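Local coordinates for protein HTH-type transcriptional activator AmpR (Citrobacter freundii, PDB 3KOS) that regulates transcription of the AmpC beta-lactamase gene as a LysR-family activator, the part here being its effector-binding domain, at residues S84-P98 against L163-T175. Sequence-based numbering, arbitrary orientation.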
loop_
_atom_site.group_PDB
_atom_site.type_symbol
_atom_site.label_atom_id
_atom_site.label_comp_id
_atom_site.label_asym_id
_atom_site.label_seq_id
_atom_site.Cartn_x
_atom_site.Cartn_y
_atom_site.Cartn_z
ATOM N N SER A 84 -9.855 -12.021 9.352
ATOM C CA SER A 84 -9.623 -12.484 10.707
ATOM C C SER A 84 -8.482 -11.653 11.298
ATOM O O SER A 84 -7.712 -11.041 10.553
ATOM C CB SER A 84 -9.267 -13.975 10.669
ATOM O OG SER A 84 -9.348 -14.571 11.950
ATOM N N PRO A 85 -8.383 -11.598 12.634
ATOM C CA PRO A 85 -7.269 -10.863 13.235
ATOM C C PRO A 85 -5.926 -11.447 12.817
ATOM O O PRO A 85 -5.806 -12.658 12.650
ATOM C CB PRO A 85 -7.492 -11.061 14.733
ATOM C CG PRO A 85 -8.985 -11.155 14.859
ATOM C CD PRO A 85 -9.431 -11.922 13.626
ATOM N N LEU A 86 -4.943 -10.572 12.637
ATOM C CA LEU A 86 -3.602 -10.970 12.227
ATOM C C LEU A 86 -2.619 -10.102 12.979
ATOM O O LEU A 86 -2.796 -8.893 13.037
ATOM C CB LEU A 86 -3.417 -10.734 10.726
ATOM C CG LEU A 86 -4.276 -11.589 9.796
ATOM C CD1 LEU A 86 -4.238 -11.015 8.385
ATOM C CD2 LEU A 86 -3.802 -13.042 9.804
ATOM N N CYS A 87 -1.573 -10.705 13.547
ATOM C CA CYS A 87 -0.632 -9.929 14.337
ATOM C C CYS A 87 0.752 -10.577 14.346
ATOM O O CYS A 87 0.931 -11.697 13.860
ATOM C CB CYS A 87 -1.151 -9.740 15.767
ATOM S SG CYS A 87 -1.280 -11.307 16.663
ATOM N N SER A 88 1.734 -9.852 14.874
ATOM C CA SER A 88 3.087 -10.386 14.943
ATOM C C SER A 88 3.116 -11.547 15.923
ATOM O O SER A 88 2.288 -11.612 16.833
ATOM C CB SER A 88 4.070 -9.314 15.391
ATOM O OG SER A 88 3.792 -8.886 16.714
ATOM N N PRO A 89 4.075 -12.467 15.742
ATOM C CA PRO A 89 4.227 -13.567 16.697
ATOM C C PRO A 89 4.405 -13.041 18.118
ATOM O O PRO A 89 3.930 -13.663 19.071
ATOM C CB PRO A 89 5.496 -14.278 16.209
ATOM C CG PRO A 89 5.559 -13.968 14.742
ATOM C CD PRO A 89 5.053 -12.550 14.638
ATOM N N THR A 90 5.068 -11.899 18.263
ATOM C CA THR A 90 5.283 -11.312 19.582
ATOM C C THR A 90 3.985 -10.855 20.263
ATOM O O THR A 90 3.796 -11.071 21.464
ATOM C CB THR A 90 6.318 -10.152 19.539
ATOM O OG1 THR A 90 7.621 -10.692 19.286
ATOM C CG2 THR A 90 6.347 -9.406 20.857
ATOM N N LEU A 91 3.085 -10.228 19.510
ATOM C CA LEU A 91 1.791 -9.872 20.076
ATOM C C LEU A 91 0.958 -11.121 20.316
ATOM O O LEU A 91 0.201 -11.192 21.284
ATOM C CB LEU A 91 1.024 -8.904 19.169
ATOM C CG LEU A 91 1.218 -7.426 19.494
ATOM C CD1 LEU A 91 2.664 -7.013 19.262
ATOM C CD2 LEU A 91 0.283 -6.555 18.682
ATOM N N ALA A 92 1.090 -12.101 19.431
ATOM C CA ALA A 92 0.290 -13.309 19.551
ATOM C C ALA A 92 0.599 -14.036 20.858
ATOM O O ALA A 92 -0.265 -14.705 21.424
ATOM C CB ALA A 92 0.520 -14.219 18.371
ATOM N N SER A 93 1.829 -13.892 21.344
ATOM C CA SER A 93 2.241 -14.588 22.558
ATOM C C SER A 93 1.460 -14.088 23.771
ATOM O O SER A 93 1.446 -14.733 24.817
ATOM C CB SER A 93 3.744 -14.429 22.789
ATOM O OG SER A 93 4.056 -13.116 23.225
ATOM N N GLN A 94 0.811 -12.936 23.623
ATOM C CA GLN A 94 0.066 -12.322 24.715
ATOM C C GLN A 94 -1.438 -12.404 24.472
ATOM O O GLN A 94 -2.228 -11.777 25.173
ATOM C CB GLN A 94 0.486 -10.865 24.878
ATOM C CG GLN A 94 1.963 -10.690 25.206
ATOM C CD GLN A 94 2.471 -9.300 24.876
ATOM O OE1 GLN A 94 2.178 -8.331 25.581
ATOM N NE2 GLN A 94 3.245 -9.195 23.799
ATOM N N ILE A 95 -1.822 -13.173 23.461
ATOM C CA ILE A 95 -3.222 -13.296 23.075
ATOM C C ILE A 95 -3.662 -14.751 23.157
ATOM O O ILE A 95 -3.230 -15.592 22.367
ATOM C CB ILE A 95 -3.458 -12.728 21.657
ATOM C CG1 ILE A 95 -3.202 -11.219 21.663
ATOM C CG2 ILE A 95 -4.863 -13.047 21.165
ATOM C CD1 ILE A 95 -3.143 -10.587 20.278
ATOM N N GLN A 96 -4.513 -15.042 24.135
ATOM C CA GLN A 96 -5.033 -16.392 24.321
ATOM C C GLN A 96 -6.526 -16.445 24.017
ATOM O O GLN A 96 -7.036 -17.460 23.536
ATOM C CB GLN A 96 -4.749 -16.887 25.746
ATOM C CG GLN A 96 -3.289 -17.270 25.989
ATOM C CD GLN A 96 -2.394 -16.078 26.318
ATOM O OE1 GLN A 96 -2.765 -15.200 27.104
ATOM N NE2 GLN A 96 -1.198 -16.055 25.732
ATOM N N THR A 97 -7.219 -15.344 24.283
ATOM C CA THR A 97 -8.642 -15.233 23.993
ATOM C C THR A 97 -8.917 -13.935 23.233
ATOM O O THR A 97 -8.103 -13.023 23.246
ATOM C CB THR A 97 -9.487 -15.240 25.290
ATOM O OG1 THR A 97 -9.270 -14.020 26.008
ATOM C CG2 THR A 97 -9.098 -16.408 26.176
ATOM N N PRO A 98 -10.066 -13.854 22.551
ATOM C CA PRO A 98 -10.372 -12.646 21.779
ATOM C C PRO A 98 -10.263 -11.346 22.579
ATOM O O PRO A 98 -9.812 -10.340 22.033
ATOM C CB PRO A 98 -11.809 -12.888 21.322
ATOM C CG PRO A 98 -11.873 -14.379 21.166
ATOM C CD PRO A 98 -11.033 -14.933 22.288
ATOM N N LEU A 163 2.981 -13.988 4.250
ATOM C CA LEU A 163 3.371 -13.590 5.605
ATOM C C LEU A 163 3.120 -14.695 6.629
ATOM O O LEU A 163 3.887 -14.851 7.570
ATOM C CB LEU A 163 2.639 -12.317 6.044
ATOM C CG LEU A 163 2.827 -11.077 5.165
ATOM C CD1 LEU A 163 2.034 -9.885 5.725
ATOM C CD2 LEU A 163 4.310 -10.734 5.031
ATOM N N LEU A 164 2.045 -15.455 6.449
ATOM C CA LEU A 164 1.751 -16.545 7.377
ATOM C C LEU A 164 2.794 -17.654 7.218
ATOM O O LEU A 164 3.316 -18.162 8.202
ATOM C CB LEU A 164 0.336 -17.093 7.150
ATOM C CG LEU A 164 -0.771 -16.112 7.558
ATOM C CD1 LEU A 164 -2.102 -16.467 6.914
ATOM C CD2 LEU A 164 -0.886 -16.045 9.091
ATOM N N SER A 165 3.099 -18.014 5.975
ATOM C CA SER A 165 4.021 -19.111 5.716
ATOM C C SER A 165 5.452 -18.791 6.144
ATOM O O SER A 165 6.192 -19.677 6.585
ATOM C CB SER A 165 3.976 -19.500 4.245
ATOM O OG SER A 165 2.709 -20.053 3.936
ATOM N N SER A 166 5.845 -17.530 6.004
ATOM C CA SER A 166 7.190 -17.114 6.405
ATOM C C SER A 166 7.227 -16.729 7.876
ATOM O O SER A 166 8.260 -16.289 8.391
ATOM C CB SER A 166 7.676 -15.956 5.528
ATOM O OG SER A 166 6.856 -14.811 5.712
ATOM N N GLU A 167 6.085 -16.884 8.542
ATOM C CA GLU A 167 5.969 -16.669 9.982
ATOM C C GLU A 167 6.286 -15.243 10.428
ATOM O O GLU A 167 6.755 -15.020 11.531
ATOM C CB GLU A 167 6.792 -17.710 10.756
ATOM C CG GLU A 167 6.333 -19.131 10.432
ATOM C CD GLU A 167 6.946 -20.201 11.320
ATOM O OE1 GLU A 167 7.567 -19.855 12.351
ATOM O OE2 GLU A 167 6.788 -21.394 10.977
ATOM N N ARG A 168 5.989 -14.279 9.566
ATOM C CA ARG A 168 6.084 -12.868 9.930
ATOM C C ARG A 168 4.774 -12.368 10.546
ATOM O O ARG A 168 4.737 -11.335 11.216
ATOM C CB ARG A 168 6.435 -12.040 8.699
ATOM C CG ARG A 168 7.820 -12.347 8.154
ATOM C CD ARG A 168 8.024 -11.686 6.803
ATOM N NE ARG A 168 9.212 -12.195 6.127
ATOM C CZ ARG A 168 9.526 -11.920 4.863
ATOM N NH1 ARG A 168 8.727 -11.147 4.140
ATOM N NH2 ARG A 168 10.631 -12.429 4.321
ATOM N N ILE A 169 3.708 -13.114 10.309
ATOM C CA ILE A 169 2.419 -12.800 10.901
ATOM C C ILE A 169 1.700 -14.084 11.303
ATOM O O ILE A 169 1.926 -15.148 10.707
ATOM C CB ILE A 169 1.537 -11.963 9.927
ATOM C CG1 ILE A 169 0.684 -10.955 10.699
ATOM C CG2 ILE A 169 0.662 -12.848 9.080
ATOM C CD1 ILE A 169 1.424 -9.693 11.081
ATOM N N VAL A 170 0.823 -13.962 12.292
ATOM C CA VAL A 170 0.084 -15.085 12.860
ATOM C C VAL A 170 -1.421 -14.806 12.863
ATOM O O VAL A 170 -1.843 -13.667 13.039
ATOM C CB VAL A 170 0.535 -15.323 14.325
ATOM C CG1 VAL A 170 -0.383 -16.297 15.030
ATOM C CG2 VAL A 170 1.974 -15.817 14.361
ATOM N N GLN A 171 -2.221 -15.850 12.671
ATOM C CA GLN A 171 -3.673 -15.736 12.765
ATOM C C GLN A 171 -4.092 -16.424 14.057
ATOM O O GLN A 171 -4.236 -17.642 14.088
ATOM C CB GLN A 171 -4.345 -16.415 11.564
ATOM C CG GLN A 171 -5.875 -16.255 11.505
ATOM C CD GLN A 171 -6.538 -17.128 10.440
ATOM O OE1 GLN A 171 -5.897 -17.568 9.481
ATOM N NE2 GLN A 171 -7.825 -17.393 10.617
ATOM N N PRO A 172 -4.277 -15.651 15.133
ATOM C CA PRO A 172 -4.499 -16.316 16.424
ATOM C C PRO A 172 -5.833 -17.054 16.528
ATOM O O PRO A 172 -5.936 -17.988 17.327
ATOM C CB PRO A 172 -4.445 -15.165 17.429
ATOM C CG PRO A 172 -4.733 -13.923 16.612
ATOM C CD PRO A 172 -4.118 -14.193 15.276
ATOM N N PHE A 173 -6.834 -16.650 15.753
ATOM C CA PHE A 173 -8.162 -17.253 15.867
ATOM C C PHE A 173 -8.719 -17.752 14.541
ATOM O O PHE A 173 -8.452 -17.182 13.494
ATOM C CB PHE A 173 -9.134 -16.270 16.516
ATOM C CG PHE A 173 -8.690 -15.816 17.864
ATOM C CD1 PHE A 173 -8.707 -16.699 18.938
ATOM C CD2 PHE A 173 -8.215 -14.527 18.059
ATOM C CE1 PHE A 173 -8.272 -16.297 20.187
ATOM C CE2 PHE A 173 -7.787 -14.125 19.299
ATOM C CZ PHE A 173 -7.812 -15.011 20.367
ATOM N N LEU A 174 -9.506 -18.821 14.607
ATOM C CA LEU A 174 -10.044 -19.458 13.416
ATOM C C LEU A 174 -11.188 -18.667 12.792
ATOM O O LEU A 174 -11.399 -18.731 11.582
ATOM C CB LEU A 174 -10.531 -20.866 13.752
ATOM C CG LEU A 174 -9.429 -21.862 14.098
ATOM C CD1 LEU A 174 -10.023 -23.234 14.416
ATOM C CD2 LEU A 174 -8.434 -21.953 12.950
ATOM N N THR A 175 -11.935 -17.944 13.620
ATOM C CA THR A 175 -13.153 -17.282 13.161
ATOM C C THR A 175 -12.881 -16.177 12.154
ATOM O O THR A 175 -12.033 -15.316 12.374
ATOM C CB THR A 175 -13.979 -16.703 14.333
ATOM O OG1 THR A 175 -14.374 -17.763 15.209
ATOM C CG2 THR A 175 -15.226 -16.000 13.808
HETATM O O HOH W 1 -7.302 -14.503 14.075
#
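The F173 ring lies between two prolines: P98 CG stands over one face, 4.3 Å from the ring centroid in a CH-pi contact, while P172 CB covers the opposite face toward its rim. Proline suits position 98 by offering a rigid C-H to the aromatic surface; P172 adds compact apolar cover. I95 CG2, anti to its backbone N and beside the carbonyl carbon, meets F173 CE2 obliquely at 3.6 Å and also lies near P172 CB. Further along, branched V170 serves two neighbours at once: CG1 comes within 4.0 Å of CB of the small A92, and CG2 lies against P89. The backbones join at an isolated antiparallel bridge, a hydrogen-bonded pair in which C87 N donates to V170 O (3.0 Å) and V170 N to C87 O (2.8 Å). I169 CG1 lies 3.3 Å from C87 O. The small S84 hydroxyl, anti to the backbone N (chi1 -166°), donates to T175 O at 2.8 Å from above the carbonyl plane and accepts from a water that also links P85 O and F173 N. Extended Q171 brings NE2 to F173 O (3.0 Å). In this LysR-type effector-binding domain, of the periplasmic-binding-protein clan, the single bridge joins the end of strand 73-86 to the chain leaving helix 161-165, with S84 and L86 paired to strand 153-156 and W115 and W118 of helix 114-121 packed against P85.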